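Local coordinates for CYTH domain-containing protein (Pyrococcus horikoshii, PDB 2DC4) that is of unknown function but, as a CYTH-domain protein related to class IV adenylate cyclases, probably acts on a phosphate-bearing substrate inside its beta-barrel tunnel, at residues 33-38 with 43-48; 121-126 with 157-162; 67-72 with 135-140. All coordinates share one frame; numbering follows the deposited sequence.

Overall arrangement
Followed from the N terminus, interaction 1 comes first and closes the shortest loop: four residues separate 33-38 from 43-48, so it joins the two strands of a beta hairpin within the barrel. The other two cross. Segment 67-72 opens interaction 3, 121-126 opens interaction 2, then helix segment 135-140 completes interaction 3 and the C-terminal 157-162 completes interaction 2. Interaction 3 thus ties the start of strand 69-76 to helix 133-146, and interaction 2 ties strand 121-128 to the short helix 159-162. All three reach the same sheet. Ile160 packs against Tyr35 and Leu158 against Leu43, joining interactions 1 and 2, while Leu158 also touches Asn67 and Phe70 of interaction 3.

Interaction 1: residues 33-38 with 43-48; sequences DVYFEL and LLRVRK
Phe36 and Leu44 meet through Phe36 CB and Leu44 CD2 at 4.1 Å, while the ring edge, at Phe36 CE2, reaches Val46 CG2. Leu38 adds a closer touch, its CD1 3.5 Å from Leu44 CB. The apolar side chains of Val34, Phe36, Leu44 and Val46 suit a face packed against helix 80-89 and the second subunit. Between the strands, Val34 and Val46 exchange backbone hydrogen bonds, and Phe36 N donates to Leu44 O at 2.8 Å. On the other face Arg45 CB sits over the centre of the Tyr35 ring, a CH-pi contact 3.8 Å from the centroid. With chi1 at 72°, Arg45 CG sits between the backbone N and the carbonyl carbon, and the chain, extended from CG to NE, runs alongside the ring to bring NH1 to Tyr35 OH at 2.9 Å, where it donates. A leucine in place of Tyr35 would probably leave Arg45 NH1 without this acceptor and its guanidinium freer to turn. At the polar end, Arg47 grips Asp33 side-on: NE meets OD1 at 2.7 Å and NH2 meets OD2 at 2.9 Å, both nearly straight. In this barrel hairpin of strands 24-36 and 42-49, Val34 and Val46 pack on Ile84 of helix 80-89, Leu44 on Leu86 of the second subunit, and Tyr35 on strand 94-107.

Interaction 2: residues 121-126 with 157-162; sequences GDFLDI and KLYIEL
Tyr159 OH is shared by two polar groups: it donates to Asp125 OD2 at 2.7 Å, and Asn115 ND2 hydrogen-bonds to it as well. The hydroxyl comes to Asp125 from above the carboxylate plane, 46° out of it, and the ring stands steeply to that plane. A tyrosine suits the place because its long flat side chain, with CG anti to the carbonyl carbon (chi1 -73°), reaches from helix to strand and still ends in a polar atom that a buried carboxylate can use. Phe123 lies beside it. The edge of Tyr159 points toward the face of Phe123 in an offset edge-to-face pair, planes 74° apart, with Tyr159 CE2 3.7 Å from Phe123 CD1. From the same side of the Phe123 ring, obliquely and off-centre, Leu162 CD1 makes a CH-pi contact 4.3 Å from the centroid. Leu158 holds the N-cap position, and Glu161 OE1 accepts from Leu158 N at 3.0 Å, satisfying an N-H at the helix start. Lys6, the lysine of an N-terminal ExExK signature of the CYTH family, touches Asp125 and makes a cation-pi contact with the Tyr159 ring. A short C-terminal helix laid on the inner side of the barrel, among charged residues, is consistent with the CYTH tunnel fold.

Interaction 3: residues 67-72 with 135-140; sequences NEEFYE and EGKKII
Glu68 and Lys137 have the nearest backbones of the pair, yet their CA atoms are 8.8 Å apart, so the residues leading into strand 69-76 and helix 133-146 meet through long side chains alone. Lys137 spans the gap with a chain extended beyond CG, which carries NZ to Glu68 OE1 at 2.9 Å. This is a hydrogen-bonded salt bridge in which the ammonium approaches from above the carboxylate plane, 37° out of it, with the two side chains crossing at about a right angle. The lysine's CE lies 3.2 Å from the same Glu68 OE1. Glu69 joins from the neighbouring position, also crossing the lysine: its OE2 is 3.7 Å from Lys137 CE and makes a long salt bridge to NZ at 3.9 Å. The long chains of glutamate and lysine suit an interval this wide. On the strand side, Asp64 OD1 accepts from the backbone N of both Glu68 and Glu69; on the helix side, Ile140 packs on Val5 and Ile126. Arg66 NE pairs with Glu68 OE2, so the two oxygens of this buried carboxylate each face a cation, which would probably stabilise its ionised form and, with Glu69 nearby, the charge on Lys137.

Interaction 1: residues 33-38 with 43-48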
loop_
_atom_site.group_PDB
_atom_site.type_symbol
_atom_site.label_atom_id
_atom_site.label_comp_id
_atom_site.label_asym_id
_atom_site.label_seq_id
_atom_site.Cartn_x
_atom_site.Cartn_y
_atom_site.Cartn_z
ATOM N N ASP A 33 6.200 -10.714 -8.992
ATOM C CA ASP A 33 5.187 -10.724 -7.942
ATOM C C ASP A 33 5.618 -11.503 -6.719
ATOM O O ASP A 33 6.026 -12.656 -6.825
ATOM C CB ASP A 33 3.883 -11.359 -8.435
ATOM C CG ASP A 33 3.323 -10.686 -9.661
ATOM O OD1 ASP A 33 3.628 -9.500 -9.880
ATOM O OD2 ASP A 33 2.558 -11.350 -10.397
ATOM N N VAL A 34 5.521 -10.875 -5.552
ATOM C CA VAL A 34 5.850 -11.555 -4.308
ATOM C C VAL A 34 4.518 -11.852 -3.623
ATOM O O VAL A 34 3.792 -10.942 -3.211
ATOM C CB VAL A 34 6.742 -10.683 -3.392
ATOM C CG1 VAL A 34 6.920 -11.357 -2.044
ATOM C CG2 VAL A 34 8.087 -10.463 -4.051
ATOM N N TYR A 35 4.180 -13.136 -3.537
ATOM C CA TYR A 35 2.924 -13.557 -2.927
ATOM C C TYR A 35 3.034 -13.836 -1.443
ATOM O O TYR A 35 4.056 -14.316 -0.966
ATOM C CB TYR A 35 2.386 -14.818 -3.605
ATOM C CG TYR A 35 1.735 -14.581 -4.946
ATOM C CD1 TYR A 35 2.501 -14.389 -6.091
ATOM C CD2 TYR A 35 0.346 -14.558 -5.066
ATOM C CE1 TYR A 35 1.902 -14.181 -7.329
ATOM C CE2 TYR A 35 -0.267 -14.349 -6.298
ATOM C CZ TYR A 35 0.516 -14.165 -7.422
ATOM O OH TYR A 35 -0.085 -13.954 -8.642
ATOM N N PHE A 36 1.955 -13.538 -0.727
ATOM C CA PHE A 36 1.875 -13.760 0.708
ATOM C C PHE A 36 0.731 -14.725 0.970
ATOM O O PHE A 36 -0.369 -14.549 0.455
ATOM C CB PHE A 36 1.639 -12.434 1.431
ATOM C CG PHE A 36 2.853 -11.566 1.481
ATOM C CD1 PHE A 36 3.827 -11.773 2.450
ATOM C CD2 PHE A 36 3.054 -10.573 0.526
ATOM C CE1 PHE A 36 4.991 -11.005 2.470
ATOM C CE2 PHE A 36 4.210 -9.802 0.535
ATOM C CZ PHE A 36 5.182 -10.016 1.508
ATOM N N GLU A 37 0.999 -15.745 1.774
ATOM C CA GLU A 37 0.003 -16.762 2.073
ATOM C C GLU A 37 -1.198 -16.293 2.888
ATOM O O GLU A 37 -1.064 -15.779 3.999
ATOM C CB GLU A 37 0.673 -17.954 2.764
ATOM C CG GLU A 37 -0.288 -19.063 3.154
ATOM C CD GLU A 37 0.420 -20.374 3.442
ATOM O OE1 GLU A 37 1.455 -20.351 4.144
ATOM O OE2 GLU A 37 -0.064 -21.427 2.974
ATOM N N LEU A 38 -2.378 -16.481 2.309
ATOM C CA LEU A 38 -3.631 -16.115 2.951
ATOM C C LEU A 38 -4.490 -17.365 2.968
ATOM O O LEU A 38 -4.226 -18.315 2.233
ATOM C CB LEU A 38 -4.367 -15.040 2.151
ATOM C CG LEU A 38 -3.759 -13.644 2.058
ATOM C CD1 LEU A 38 -4.707 -12.739 1.283
ATOM C CD2 LEU A 38 -3.523 -13.096 3.457
ATOM N N LEU A 43 -5.873 -14.330 -2.184
ATOM C CA LEU A 43 -4.514 -14.112 -2.682
ATOM C C LEU A 43 -4.050 -12.703 -2.335
ATOM O O LEU A 43 -4.850 -11.773 -2.298
ATOM C CB LEU A 43 -4.472 -14.261 -4.205
ATOM C CG LEU A 43 -4.839 -15.604 -4.836
ATOM C CD1 LEU A 43 -4.991 -15.424 -6.346
ATOM C CD2 LEU A 43 -3.763 -16.626 -4.520
ATOM N N LEU A 44 -2.753 -12.554 -2.092
ATOM C CA LEU A 44 -2.173 -11.249 -1.784
ATOM C C LEU A 44 -0.779 -11.195 -2.380
ATOM O O LEU A 44 0.035 -12.092 -2.161
ATOM C CB LEU A 44 -2.075 -11.022 -0.270
ATOM C CG LEU A 44 -1.424 -9.700 0.173
ATOM C CD1 LEU A 44 -2.233 -8.518 -0.343
ATOM C CD2 LEU A 44 -1.336 -9.662 1.690
ATOM N N ARG A 45 -0.493 -10.142 -3.132
ATOM C CA ARG A 45 0.833 -10.028 -3.714
ATOM C C ARG A 45 1.237 -8.584 -3.907
ATOM O O ARG A 45 0.397 -7.682 -3.957
ATOM C CB ARG A 45 0.887 -10.726 -5.076
ATOM C CG ARG A 45 0.140 -9.963 -6.148
ATOM C CD ARG A 45 0.122 -10.656 -7.501
ATOM N NE ARG A 45 -0.644 -9.855 -8.451
ATOM C CZ ARG A 45 -1.489 -10.356 -9.344
ATOM N NH1 ARG A 45 -1.683 -11.666 -9.416
ATOM N NH2 ARG A 45 -2.152 -9.542 -10.155
ATOM N N VAL A 46 2.543 -8.379 -3.997
ATOM C CA VAL A 46 3.110 -7.070 -4.260
ATOM C C VAL A 46 3.787 -7.246 -5.609
ATOM O O VAL A 46 4.673 -8.089 -5.764
ATOM C CB VAL A 46 4.171 -6.669 -3.226
ATOM C CG1 VAL A 46 4.875 -5.398 -3.685
ATOM C CG2 VAL A 46 3.524 -6.465 -1.866
ATOM N N ARG A 47 3.356 -6.464 -6.588
ATOM C CA ARG A 47 3.920 -6.547 -7.931
ATOM C C ARG A 47 4.816 -5.375 -8.297
ATOM O O ARG A 47 4.508 -4.223 -7.991
ATOM C CB ARG A 47 2.796 -6.635 -8.969
ATOM C CG ARG A 47 3.263 -6.394 -10.406
ATOM C CD ARG A 47 2.167 -6.718 -11.423
ATOM N NE ARG A 47 1.812 -8.133 -11.392
ATOM C CZ ARG A 47 0.750 -8.655 -12.003
ATOM N NH1 ARG A 47 -0.070 -7.878 -12.695
ATOM N NH2 ARG A 47 0.509 -9.955 -11.916
ATOM N N LYS A 48 5.932 -5.699 -8.944
ATOM C CA LYS A 48 6.879 -4.714 -9.448
ATOM C C LYS A 48 6.966 -4.917 -10.960
ATOM O O LYS A 48 7.158 -6.040 -11.428
ATOM C CB LYS A 48 8.269 -4.930 -8.843
ATOM C CG LYS A 48 8.382 -4.533 -7.393
ATOM C CD LYS A 48 9.774 -4.806 -6.836
ATOM C CE LYS A 48 10.021 -6.295 -6.614
ATOM N NZ LYS A 48 11.333 -6.554 -5.953
HETATM O O HOH W 1 -1.300 -15.315 -1.942
#

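Interaction 2: residues 121-126 with 157-162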
loop_
_atom_site.group_PDB
_atom_site.type_symbol
_atom_site.label_atom_id
_atom_site.label_comp_id
_atom_site.label_asym_id
_atom_site.label_seq_id
_atom_site.Cartn_x
_atom_site.Cartn_y
_atom_site.Cartn_z
ATOM N N GLY A 121 6.237 -21.843 -17.713
ATOM C CA GLY A 121 5.953 -22.024 -19.126
ATOM C C GLY A 121 5.221 -20.841 -19.733
ATOM O O GLY A 121 5.192 -19.762 -19.142
ATOM N N ASP A 122 4.619 -21.041 -20.902
ATOM C CA ASP A 122 3.899 -19.959 -21.571
ATOM C C ASP A 122 2.389 -20.131 -21.465
ATOM O O ASP A 122 1.848 -21.207 -21.718
ATOM C CB ASP A 122 4.327 -19.873 -23.037
ATOM C CG ASP A 122 5.823 -19.655 -23.189
ATOM O OD1 ASP A 122 6.375 -18.813 -22.453
ATOM O OD2 ASP A 122 6.446 -20.317 -24.045
ATOM N N PHE A 123 1.709 -19.051 -21.094
ATOM C CA PHE A 123 0.266 -19.091 -20.922
ATOM C C PHE A 123 -0.384 -17.860 -21.513
ATOM O O PHE A 123 0.241 -16.805 -21.621
ATOM C CB PHE A 123 -0.094 -19.156 -19.435
ATOM C CG PHE A 123 0.516 -20.321 -18.708
ATOM C CD1 PHE A 123 1.836 -20.277 -18.275
ATOM C CD2 PHE A 123 -0.230 -21.470 -18.475
ATOM C CE1 PHE A 123 2.403 -21.367 -17.618
ATOM C CE2 PHE A 123 0.326 -22.561 -17.822
ATOM C CZ PHE A 123 1.640 -22.512 -17.392
ATOM N N LEU A 124 -1.644 -18.009 -21.899
ATOM C CA LEU A 124 -2.402 -16.890 -22.439
ATOM C C LEU A 124 -3.627 -16.736 -21.566
ATOM O O LEU A 124 -4.375 -17.691 -21.368
ATOM C CB LEU A 124 -2.865 -17.150 -23.879
ATOM C CG LEU A 124 -3.904 -16.127 -24.377
ATOM C CD1 LEU A 124 -3.236 -14.775 -24.587
ATOM C CD2 LEU A 124 -4.548 -16.605 -25.676
ATOM N N ASP A 125 -3.821 -15.544 -21.014
ATOM C CA ASP A 125 -5.004 -15.287 -20.218
ATOM C C ASP A 125 -5.905 -14.445 -21.108
ATOM O O ASP A 125 -5.460 -13.453 -21.686
ATOM C CB ASP A 125 -4.667 -14.490 -18.953
ATOM C CG ASP A 125 -4.100 -15.357 -17.850
ATOM O OD1 ASP A 125 -4.763 -16.347 -17.477
ATOM O OD2 ASP A 125 -3.002 -15.048 -17.344
ATOM N N ILE A 126 -7.156 -14.862 -21.256
ATOM C CA ILE A 126 -8.104 -14.091 -22.047
ATOM C C ILE A 126 -9.072 -13.527 -21.020
ATOM O O ILE A 126 -9.775 -14.272 -20.327
ATOM C CB ILE A 126 -8.866 -14.959 -23.072
ATOM C CG1 ILE A 126 -7.873 -15.658 -24.007
ATOM C CG2 ILE A 126 -9.825 -14.074 -23.880
ATOM C CD1 ILE A 126 -8.547 -16.470 -25.122
ATOM N N LYS A 157 -4.987 -23.938 -12.716
ATOM C CA LYS A 157 -4.076 -23.498 -11.668
ATOM C C LYS A 157 -3.613 -22.050 -11.766
ATOM O O LYS A 157 -3.439 -21.505 -12.855
ATOM C CB LYS A 157 -2.851 -24.412 -11.621
ATOM C CG LYS A 157 -3.146 -25.838 -11.175
ATOM C CD LYS A 157 -1.859 -26.651 -11.080
ATOM C CE LYS A 157 -2.110 -28.022 -10.475
ATOM N NZ LYS A 157 -0.842 -28.792 -10.309
ATOM N N LEU A 158 -3.418 -21.436 -10.603
ATOM C CA LEU A 158 -2.946 -20.058 -10.527
ATOM C C LEU A 158 -1.441 -20.069 -10.768
ATOM O O LEU A 158 -0.786 -21.085 -10.563
ATOM C CB LEU A 158 -3.237 -19.489 -9.138
ATOM C CG LEU A 158 -4.689 -19.602 -8.672
ATOM C CD1 LEU A 158 -4.797 -19.160 -7.217
ATOM C CD2 LEU A 158 -5.578 -18.752 -9.569
ATOM N N TYR A 159 -0.890 -18.940 -11.195
ATOM C CA TYR A 159 0.538 -18.863 -11.453
ATOM C C TYR A 159 1.380 -19.201 -10.232
ATOM O O TYR A 159 2.434 -19.817 -10.359
ATOM C CB TYR A 159 0.905 -17.472 -11.979
ATOM C CG TYR A 159 0.461 -17.254 -13.404
ATOM C CD1 TYR A 159 -0.263 -16.118 -13.769
ATOM C CD2 TYR A 159 0.742 -18.200 -14.390
ATOM C CE1 TYR A 159 -0.706 -15.939 -15.088
ATOM C CE2 TYR A 159 0.310 -18.029 -15.700
ATOM C CZ TYR A 159 -0.415 -16.900 -16.041
ATOM O OH TYR A 159 -0.867 -16.752 -17.337
ATOM N N ILE A 160 0.917 -18.807 -9.050
ATOM C CA ILE A 160 1.673 -19.096 -7.839
ATOM C C ILE A 160 1.695 -20.609 -7.563
ATOM O O ILE A 160 2.597 -21.114 -6.895
ATOM C CB ILE A 160 1.104 -18.290 -6.624
ATOM C CG1 ILE A 160 1.999 -18.480 -5.394
ATOM C CG2 ILE A 160 -0.332 -18.711 -6.335
ATOM C CD1 ILE A 160 3.446 -18.039 -5.600
ATOM N N GLU A 161 0.718 -21.334 -8.107
ATOM C CA GLU A 161 0.660 -22.790 -7.937
ATOM C C GLU A 161 1.427 -23.503 -9.062
ATOM O O GLU A 161 1.826 -24.658 -8.919
ATOM C CB GLU A 161 -0.795 -23.284 -7.951
ATOM C CG GLU A 161 -1.726 -22.621 -6.937
ATOM C CD GLU A 161 -3.160 -23.139 -7.019
ATOM O OE1 GLU A 161 -3.750 -23.140 -8.127
ATOM O OE2 GLU A 161 -3.704 -23.541 -5.965
ATOM N N LEU A 162 1.632 -22.809 -10.178
ATOM C CA LEU A 162 2.319 -23.378 -11.336
ATOM C C LEU A 162 3.842 -23.330 -11.315
ATOM O O LEU A 162 4.494 -24.198 -11.893
ATOM C CB LEU A 162 1.824 -22.702 -12.618
ATOM C CG LEU A 162 0.379 -23.010 -13.014
ATOM C CD1 LEU A 162 -0.137 -21.960 -13.982
ATOM C CD2 LEU A 162 0.312 -24.406 -13.623
#

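Interaction 3: residues 67-72 with 135-140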
loop_
_atom_site.group_PDB
_atom_site.type_symbol
_atom_site.label_atom_id
_atom_site.label_comp_id
_atom_site.label_asym_id
_atom_site.label_seq_id
_atom_site.Cartn_x
_atom_site.Cartn_y
_atom_site.Cartn_z
ATOM N N ASN A 67 -11.282 -21.166 -11.047
ATOM C CA ASN A 67 -10.321 -20.067 -10.999
ATOM C C ASN A 67 -10.538 -19.135 -12.191
ATOM O O ASN A 67 -9.580 -18.639 -12.781
ATOM C CB ASN A 67 -8.888 -20.614 -11.019
ATOM C CG ASN A 67 -8.490 -21.270 -9.710
ATOM O OD1 ASN A 67 -9.151 -21.085 -8.683
ATOM N ND2 ASN A 67 -7.418 -22.052 -9.740
ATOM N N GLU A 68 -11.799 -18.891 -12.532
ATOM C CA GLU A 68 -12.137 -18.031 -13.662
ATOM C C GLU A 68 -12.846 -16.737 -13.276
ATOM O O GLU A 68 -12.992 -15.838 -14.101
ATOM C CB GLU A 68 -13.002 -18.809 -14.662
ATOM C CG GLU A 68 -12.226 -19.837 -15.473
ATOM C CD GLU A 68 -13.123 -20.735 -16.312
ATOM O OE1 GLU A 68 -14.276 -20.349 -16.591
ATOM O OE2 GLU A 68 -12.661 -21.827 -16.703
ATOM N N GLU A 69 -13.284 -16.645 -12.026
ATOM C CA GLU A 69 -13.980 -15.451 -11.554
ATOM C C GLU A 69 -13.294 -14.970 -10.286
ATOM O O GLU A 69 -13.059 -15.758 -9.373
ATOM C CB GLU A 69 -15.449 -15.777 -11.262
ATOM C CG GLU A 69 -16.144 -16.535 -12.382
ATOM C CD GLU A 69 -17.607 -16.809 -12.080
ATOM O OE1 GLU A 69 -17.937 -17.029 -10.895
ATOM O OE2 GLU A 69 -18.421 -16.815 -13.027
ATOM N N PHE A 70 -12.964 -13.683 -10.234
ATOM C CA PHE A 70 -12.283 -13.133 -9.064
ATOM C C PHE A 70 -12.763 -11.746 -8.674
ATOM O O PHE A 70 -13.268 -10.991 -9.497
ATOM C CB PHE A 70 -10.768 -12.974 -9.302
ATOM C CG PHE A 70 -10.091 -14.158 -9.923
ATOM C CD1 PHE A 70 -10.325 -14.502 -11.250
ATOM C CD2 PHE A 70 -9.164 -14.897 -9.195
ATOM C CE1 PHE A 70 -9.645 -15.558 -11.842
ATOM C CE2 PHE A 70 -8.478 -15.957 -9.778
ATOM C CZ PHE A 70 -8.719 -16.288 -11.105
ATOM N N TYR A 71 -12.593 -11.421 -7.399
ATOM C CA TYR A 71 -12.885 -10.081 -6.923
ATOM C C TYR A 71 -11.460 -9.562 -6.811
ATOM O O TYR A 71 -10.616 -10.217 -6.202
ATOM C CB TYR A 71 -13.508 -10.060 -5.531
ATOM C CG TYR A 71 -13.508 -8.659 -4.958
ATOM C CD1 TYR A 71 -14.288 -7.656 -5.530
ATOM C CD2 TYR A 71 -12.663 -8.316 -3.905
ATOM C CE1 TYR A 71 -14.228 -6.343 -5.070
ATOM C CE2 TYR A 71 -12.593 -6.999 -3.438
ATOM C CZ TYR A 71 -13.375 -6.023 -4.028
ATOM O OH TYR A 71 -13.302 -4.723 -3.588
ATOM N N GLU A 72 -11.177 -8.410 -7.401
ATOM C CA GLU A 72 -9.824 -7.878 -7.334
ATOM C C GLU A 72 -9.758 -6.481 -6.746
ATOM O O GLU A 72 -10.549 -5.608 -7.096
ATOM C CB GLU A 72 -9.185 -7.867 -8.725
ATOM C CG GLU A 72 -7.790 -7.253 -8.749
ATOM C CD GLU A 72 -7.165 -7.261 -10.130
ATOM O OE1 GLU A 72 -7.788 -6.727 -11.071
ATOM O OE2 GLU A 72 -6.049 -7.799 -10.275
ATOM N N GLU A 135 -22.245 -14.199 -19.792
ATOM C CA GLU A 135 -22.057 -13.595 -21.106
ATOM C C GLU A 135 -20.572 -13.362 -21.350
ATOM O O GLU A 135 -20.094 -13.447 -22.482
ATOM C CB GLU A 135 -22.808 -12.261 -21.180
ATOM C CG GLU A 135 -22.616 -11.493 -22.478
ATOM C CD GLU A 135 -23.376 -10.175 -22.498
ATOM O OE1 GLU A 135 -24.622 -10.201 -22.407
ATOM O OE2 GLU A 135 -22.729 -9.113 -22.605
ATOM N N GLY A 136 -19.847 -13.067 -20.276
ATOM C CA GLY A 136 -18.422 -12.825 -20.392
ATOM C C GLY A 136 -17.683 -14.079 -20.813
ATOM O O GLY A 136 -16.833 -14.041 -21.706
ATOM N N LYS A 137 -18.003 -15.196 -20.172
ATOM C CA LYS A 137 -17.351 -16.453 -20.514
ATOM C C LYS A 137 -17.673 -16.855 -21.946
ATOM O O LYS A 137 -16.845 -17.456 -22.623
ATOM C CB LYS A 137 -17.764 -17.559 -19.542
ATOM C CG LYS A 137 -17.223 -17.354 -18.137
ATOM C CD LYS A 137 -17.357 -18.606 -17.283
ATOM C CE LYS A 137 -16.720 -18.400 -15.919
ATOM N NZ LYS A 137 -16.703 -19.651 -15.109
ATOM N N LYS A 138 -18.873 -16.518 -22.412
ATOM C CA LYS A 138 -19.266 -16.842 -23.780
ATOM C C LYS A 138 -18.402 -16.053 -24.757
ATOM O O LYS A 138 -18.018 -16.554 -25.820
ATOM C CB LYS A 138 -20.744 -16.508 -24.007
ATOM C CG LYS A 138 -21.710 -17.331 -23.167
ATOM C CD LYS A 138 -23.154 -16.947 -23.462
ATOM C CE LYS A 138 -24.131 -17.821 -22.688
ATOM N NZ LYS A 138 -25.545 -17.523 -23.048
ATOM N N ILE A 139 -18.091 -14.813 -24.393
ATOM C CA ILE A 139 -17.265 -13.973 -25.247
ATOM C C ILE A 139 -15.842 -14.517 -25.277
ATOM O O ILE A 139 -15.217 -14.594 -26.334
ATOM C CB ILE A 139 -17.235 -12.515 -24.744
ATOM C CG1 ILE A 139 -18.621 -11.886 -24.897
ATOM C CG2 ILE A 139 -16.197 -11.716 -25.520
ATOM C CD1 ILE A 139 -18.721 -10.482 -24.326
ATOM N N ILE A 140 -15.338 -14.894 -24.108
ATOM C CA ILE A 140 -13.990 -15.435 -24.011
ATOM C C ILE A 140 -13.865 -16.682 -24.868
ATOM O O ILE A 140 -12.889 -16.842 -25.594
ATOM C CB ILE A 140 -13.625 -15.773 -22.550
ATOM C CG1 ILE A 140 -13.388 -14.472 -21.778
ATOM C CG2 ILE A 140 -12.386 -16.675 -22.504
ATOM C CD1 ILE A 140 -13.118 -14.648 -20.305
#